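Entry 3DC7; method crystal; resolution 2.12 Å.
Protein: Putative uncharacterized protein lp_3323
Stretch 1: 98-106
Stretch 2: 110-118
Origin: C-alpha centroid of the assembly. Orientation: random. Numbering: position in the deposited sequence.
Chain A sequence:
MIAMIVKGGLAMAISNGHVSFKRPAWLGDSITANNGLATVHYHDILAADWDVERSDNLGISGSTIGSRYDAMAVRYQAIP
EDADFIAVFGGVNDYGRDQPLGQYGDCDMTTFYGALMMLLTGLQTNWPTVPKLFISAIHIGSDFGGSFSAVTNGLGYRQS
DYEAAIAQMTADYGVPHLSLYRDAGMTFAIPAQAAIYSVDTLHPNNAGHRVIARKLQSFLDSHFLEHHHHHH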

ATOM      1  N   ASP A  98      -6.124  -6.559  26.171  1.00 27.60           N
ATOM      2  CA  ASP A  98      -5.027  -7.471  26.458  1.00 28.01           C
ATOM      3  C   ASP A  98      -5.249  -8.906  25.952  1.00 27.96           C
ATOM      4  O   ASP A  98      -5.137  -9.874  26.718  1.00 28.39           O
ATOM      5  N   GLN A  99      -5.550  -9.048  24.663  1.00 27.53           N
ATOM      6  CA  GLN A  99      -5.456 -10.363  24.010  1.00 27.27           C
ATOM      7  C   GLN A  99      -3.974 -10.669  23.769  1.00 26.99           C
ATOM      8  O   GLN A  99      -3.274  -9.857  23.165  1.00 26.20           O
ATOM      9  N   PRO A 100      -3.473 -11.830  24.257  1.00 27.31           N
ATOM     10  CA  PRO A 100      -2.074 -12.121  23.924  1.00 27.38           C
ATOM     11  C   PRO A 100      -1.900 -12.023  22.417  1.00 27.27           C
ATOM     12  O   PRO A 100      -2.789 -12.444  21.665  1.00 27.10           O
ATOM     13  N   LEU A 101      -0.795 -11.427  21.988  1.00 27.34           N
ATOM     14  CA  LEU A 101      -0.541 -11.227  20.566  1.00 28.05           C
ATOM     15  C   LEU A 101      -0.182 -12.536  19.876  1.00 28.92           C
ATOM     16  O   LEU A 101      -0.670 -12.833  18.781  1.00 29.16           O
ATOM     17  N   GLY A 102       0.664 -13.327  20.527  1.00 29.86           N
ATOM     18  CA  GLY A 102       1.152 -14.541  19.928  1.00 30.67           C
ATOM     19  C   GLY A 102       2.175 -14.218  18.863  1.00 31.74           C
ATOM     20  O   GLY A 102       2.762 -13.139  18.852  1.00 31.60           O
ATOM     21  N   GLN A 103       2.358 -15.162  17.953  1.00 32.76           N
ATOM     22  CA  GLN A 103       3.450 -15.142  16.997  1.00 34.23           C
ATOM     23  C   GLN A 103       2.913 -15.640  15.650  1.00 34.29           C
ATOM     24  O   GLN A 103       2.019 -16.492  15.589  1.00 33.98           O
ATOM     25  N   TYR A 104       3.449 -15.089  14.569  1.00 35.13           N
ATOM     26  CA  TYR A 104       3.085 -15.516  13.225  1.00 35.78           C
ATOM     27  C   TYR A 104       3.289 -17.036  13.098  1.00 36.02           C
ATOM     28  O   TYR A 104       4.361 -17.552  13.386  1.00 35.75           O
ATOM     29  N   GLY A 105       2.238 -17.750  12.715  1.00 36.50           N
ATOM     30  CA  GLY A 105       2.293 -19.209  12.683  1.00 37.23           C
ATOM     31  C   GLY A 105       1.426 -19.884  13.734  1.00 37.87           C
ATOM     32  O   GLY A 105       1.156 -21.082  13.633  1.00 37.92           O
ATOM     33  N   ASP A 106       0.997 -19.139  14.753  1.00 38.46           N
ATOM     34  CA  ASP A 106       0.036 -19.676  15.726  1.00 39.49           C
ATOM     35  C   ASP A 106      -1.285 -19.956  15.024  1.00 39.91           C
ATOM     36  O   ASP A 106      -1.684 -19.205  14.126  1.00 39.88           O
ATOM     37  N   THR A 110      -6.408 -18.639  21.109  1.00 32.86           N
ATOM     38  CA  THR A 110      -5.753 -18.181  22.326  1.00 31.65           C
ATOM     39  C   THR A 110      -4.927 -16.904  22.099  1.00 30.01           C
ATOM     40  O   THR A 110      -4.771 -16.086  23.007  1.00 28.98           O
ATOM     41  N   THR A 111      -4.418 -16.739  20.876  1.00 28.02           N
ATOM     42  CA  THR A 111      -3.612 -15.571  20.543  1.00 26.72           C
ATOM     43  C   THR A 111      -4.236 -14.812  19.388  1.00 25.77           C
ATOM     44  O   THR A 111      -5.065 -15.354  18.652  1.00 26.17           O
ATOM     45  N   PHE A 112      -3.834 -13.559  19.230  1.00 24.41           N
ATOM     46  CA  PHE A 112      -4.358 -12.709  18.157  1.00 23.76           C
ATOM     47  C   PHE A 112      -4.025 -13.281  16.780  1.00 22.96           C
ATOM     48  O   PHE A 112      -4.868 -13.298  15.899  1.00 22.79           O
ATOM     49  N   TYR A 113      -2.795 -13.754  16.615  1.00 22.83           N
ATOM     50  CA  TYR A 113      -2.346 -14.356  15.357  1.00 22.92           C
ATOM     51  C   TYR A 113      -3.094 -15.635  15.020  1.00 23.21           C
ATOM     52  O   TYR A 113      -3.518 -15.837  13.875  1.00 23.02           O
ATOM     53  N   GLY A 114      -3.252 -16.500  16.022  1.00 23.49           N
ATOM     54  CA  GLY A 114      -4.016 -17.729  15.865  1.00 23.02           C
ATOM     55  C   GLY A 114      -5.467 -17.462  15.538  1.00 23.00           C
ATOM     56  O   GLY A 114      -6.053 -18.147  14.705  1.00 22.91           O
ATOM     57  N   ALA A 115      -6.053 -16.450  16.170  1.00 23.71           N
ATOM     58  CA  ALA A 115      -7.463 -16.150  15.936  1.00 24.24           C
ATOM     59  C   ALA A 115      -7.731 -15.559  14.539  1.00 25.24           C
ATOM     60  O   ALA A 115      -8.716 -15.934  13.902  1.00 25.15           O
ATOM     61  N   LEU A 116      -6.855 -14.672  14.057  1.00 26.15           N
ATOM     62  CA  LEU A 116      -6.874 -14.240  12.649  1.00 27.45           C
ATOM     63  C   LEU A 116      -6.827 -15.411  11.659  1.00 28.67           C
ATOM     64  O   LEU A 116      -7.614 -15.445  10.711  1.00 28.49           O
HETATM   65  N   MSE A 117      -5.929 -16.372  11.885  1.00 30.11           N
HETATM   66  CA  MSE A 117      -5.817 -17.532  10.991  1.00 32.25           C
HETATM   67  C   MSE A 117      -7.131 -18.314  10.857  1.00 31.82           C
HETATM   68  O   MSE A 117      -7.557 -18.665   9.752  1.00 31.21           O
HETATM   69  N   MSE A 118      -7.770 -18.586  11.988  1.00 31.76           N
HETATM   70  CA  MSE A 118      -9.019 -19.304  11.951  1.00 32.45           C
HETATM   71  C   MSE A 118     -10.142 -18.476  11.353  1.00 30.58           C
HETATM   72  O   MSE A 118     -10.943 -19.005  10.585  1.00 30.21           O
TER

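D98 is out of reach of stretch 2; its carboxylate is satisfied elsewhere in the structure. Q99 is buried, points toward stretch 2 and takes chi1 t. Q99 CG lies 4.1 Å from F112 N.

F112 N donates to P100 O at 2.9 Å, at the start of the helix where backbone amides lack partners within the helix. P100 O also receives a CA-H...O contact from T111 CA at 3.4 Å.

L101 continues the pattern: Y113 N donates to L101 O at 3.2 Å. The L101 CA-to-CB bond points away, but with chi1 t and chi2 p the side chain end comes nearer. L101 CD1 packs 3.9 Å from F112 CD2, and L101 CG lies 4.0 Å from Y113 CE2. F112 has chi1 t and Y113 has chi1 m.

G102 has positive phi, which favours glycine. An ideal CB on G102 would also clash with T111 CB, at 2.4 Å. The CA-to-CB bond of Q103 points away (chi1 t); Q103 O is 3.4 Å from Y113 CB.

Y104 is also chi1 t. Y104 CB sits 3.9 Å from Y113 CE1, while Y104 CA lies over one face of the Y113 ring. Both tyrosine hydroxyls are bonded elsewhere in the structure.

A type II turn runs from Q103 to D106, closed by D106 N to Q103 O at 3.0 Å. Water 1 accepts from G105 N (2.9 Å), donates to D106 O (2.7 Å) and bonds weakly to Y113 O (3.4 Å), linking the turn to the helix.

D106, chi1 m, joins the turn to the helix cap. D106 OD2 accepts from Q103 N at 2.8 Å and from T111 OG1 at 3.3 Å. T111, chi1 p, is the N-cap: T111 OG1 accepts from G114 N at 3.3 Å. Selenomethionine M117, chi1 t, points toward stretch 1 and brings M117 CE to 3.7 Å from D106 O.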

ATOM      1  CB  ASP A  98      -4.675  -7.431  27.970  1.00 28.42           C
ATOM      2  CG  ASP A  98      -4.204  -6.040  28.436  1.00 29.85           C
ATOM      3  OD1 ASP A  98      -3.458  -5.387  27.677  1.00 30.58           O
ATOM      4  OD2 ASP A  98      -4.553  -5.601  29.563  1.00 30.99           O
ATOM      5  CB  GLN A  99      -6.236 -10.376  22.689  1.00 27.18           C
ATOM      6  CG  GLN A  99      -6.277 -11.726  21.940  1.00 27.84           C
ATOM      7  CD  GLN A  99      -7.194 -12.741  22.600  1.00 29.85           C
ATOM      8  OE1 GLN A  99      -6.758 -13.828  23.022  1.00 31.31           O
ATOM      9  NE2 GLN A  99      -8.472 -12.389  22.713  1.00 27.63           N
ATOM     10  CB  PRO A 100      -1.879 -13.563  24.409  1.00 27.13           C
ATOM     11  CG  PRO A 100      -2.870 -13.695  25.546  1.00 28.00           C
ATOM     12  CD  PRO A 100      -4.077 -12.901  25.079  1.00 27.47           C
ATOM     13  CB  LEU A 101       0.565 -10.195  20.355  1.00 27.85           C
ATOM     14  CG  LEU A 101       0.914  -9.847  18.908  1.00 27.17           C
ATOM     15  CD1 LEU A 101      -0.261  -9.221  18.192  1.00 24.57           C
ATOM     16  CD2 LEU A 101       2.128  -8.947  18.861  1.00 28.13           C
ATOM     17  CB  GLN A 103       4.556 -16.063  17.524  1.00 34.31           C
ATOM     18  CG  GLN A 103       5.895 -15.920  16.858  1.00 37.86           C
ATOM     19  CD  GLN A 103       7.029 -16.573  17.648  1.00 41.83           C
ATOM     20  OE1 GLN A 103       7.016 -16.612  18.892  1.00 42.19           O
ATOM     21  NE2 GLN A 103       8.029 -17.076  16.923  1.00 43.24           N
ATOM     22  CB  TYR A 104       3.916 -14.735  12.203  1.00 36.40           C
ATOM     23  CG  TYR A 104       3.650 -15.095  10.766  1.00 36.92           C
ATOM     24  CD1 TYR A 104       4.562 -15.867  10.046  1.00 39.21           C
ATOM     25  CD2 TYR A 104       2.502 -14.659  10.122  1.00 38.55           C
ATOM     26  CE1 TYR A 104       4.334 -16.202   8.710  1.00 39.55           C
ATOM     27  CE2 TYR A 104       2.254 -14.987   8.789  1.00 40.36           C
ATOM     28  CZ  TYR A 104       3.182 -15.763   8.091  1.00 40.61           C
ATOM     29  OH  TYR A 104       2.955 -16.101   6.774  1.00 40.90           O
ATOM     30  CB  ASP A 106      -0.204 -18.697  16.880  1.00 39.68           C
ATOM     31  CG  ASP A 106       0.994 -18.563  17.797  1.00 40.27           C
ATOM     32  OD1 ASP A 106       1.882 -19.440  17.772  1.00 41.42           O
ATOM     33  OD2 ASP A 106       1.041 -17.568  18.547  1.00 40.80           O
ATOM     34  CB  THR A 110      -4.927 -19.358  22.946  1.00 31.72           C
ATOM     35  OG1 THR A 110      -5.540 -19.765  24.175  1.00 33.84           O
ATOM     36  CG2 THR A 110      -3.467 -19.003  23.202  1.00 33.00           C
ATOM     37  CB  THR A 111      -2.142 -15.939  20.201  1.00 26.51           C
ATOM     38  OG1 THR A 111      -2.100 -16.796  19.055  1.00 24.76           O
ATOM     39  CG2 THR A 111      -1.444 -16.624  21.388  1.00 27.14           C
ATOM     40  CB  PHE A 112      -3.799 -11.294  18.289  1.00 23.16           C
ATOM     41  CG  PHE A 112      -4.457 -10.293  17.383  1.00 23.18           C
ATOM     42  CD1 PHE A 112      -5.825 -10.047  17.466  1.00 21.31           C
ATOM     43  CD2 PHE A 112      -3.706  -9.579  16.462  1.00 21.54           C
ATOM     44  CE1 PHE A 112      -6.429  -9.109  16.638  1.00 21.29           C
ATOM     45  CE2 PHE A 112      -4.312  -8.635  15.631  1.00 20.81           C
ATOM     46  CZ  PHE A 112      -5.674  -8.409  15.719  1.00 18.00           C
ATOM     47  CB  TYR A 113      -0.860 -14.663  15.417  1.00 23.04           C
ATOM     48  CG  TYR A 113       0.053 -13.546  14.984  1.00 22.24           C
ATOM     49  CD1 TYR A 113       0.260 -13.263  13.619  1.00 22.61           C
ATOM     50  CD2 TYR A 113       0.764 -12.804  15.925  1.00 23.87           C
ATOM     51  CE1 TYR A 113       1.141 -12.249  13.216  1.00 22.07           C
ATOM     52  CE2 TYR A 113       1.637 -11.785  15.536  1.00 21.82           C
ATOM     53  CZ  TYR A 113       1.818 -11.517  14.187  1.00 23.62           C
ATOM     54  OH  TYR A 113       2.683 -10.521  13.821  1.00 23.78           O
ATOM     55  CB  ALA A 115      -8.019 -15.285  17.023  1.00 23.71           C
ATOM     56  CB  LEU A 116      -5.730 -13.262  12.346  1.00 27.43           C
ATOM     57  CG  LEU A 116      -5.857 -11.862  12.960  1.00 28.07           C
ATOM     58  CD1 LEU A 116      -4.523 -11.117  12.917  1.00 29.30           C
ATOM     59  CD2 LEU A 116      -6.957 -11.067  12.259  1.00 28.79           C
HETATM   60  CB  MSE A 117      -4.701 -18.478  11.439  1.00 33.42           C
HETATM   61  CG  MSE A 117      -4.636 -19.734  10.584  1.00 40.00           C
HETATM   62 SE   MSE A 117      -3.167 -20.914  11.048  1.00 60.20          SE
HETATM   63  CE  MSE A 117      -1.628 -19.791  10.507  1.00 54.27           C
HETATM   64  CB  MSE A 118      -9.379 -19.827  13.322  1.00 33.80           C
HETATM   65  CG  MSE A 118      -8.532 -21.021  13.693  1.00 41.99           C
HETATM   66 SE   MSE A 118      -8.717 -21.305  15.582  1.00 61.36          SE
HETATM   67  CE  MSE A 118     -10.335 -22.424  15.492  1.00 56.21           C
TER
HETATM   68  O   HOH W   1      -0.589 -17.169  12.652  1.00 38.59           O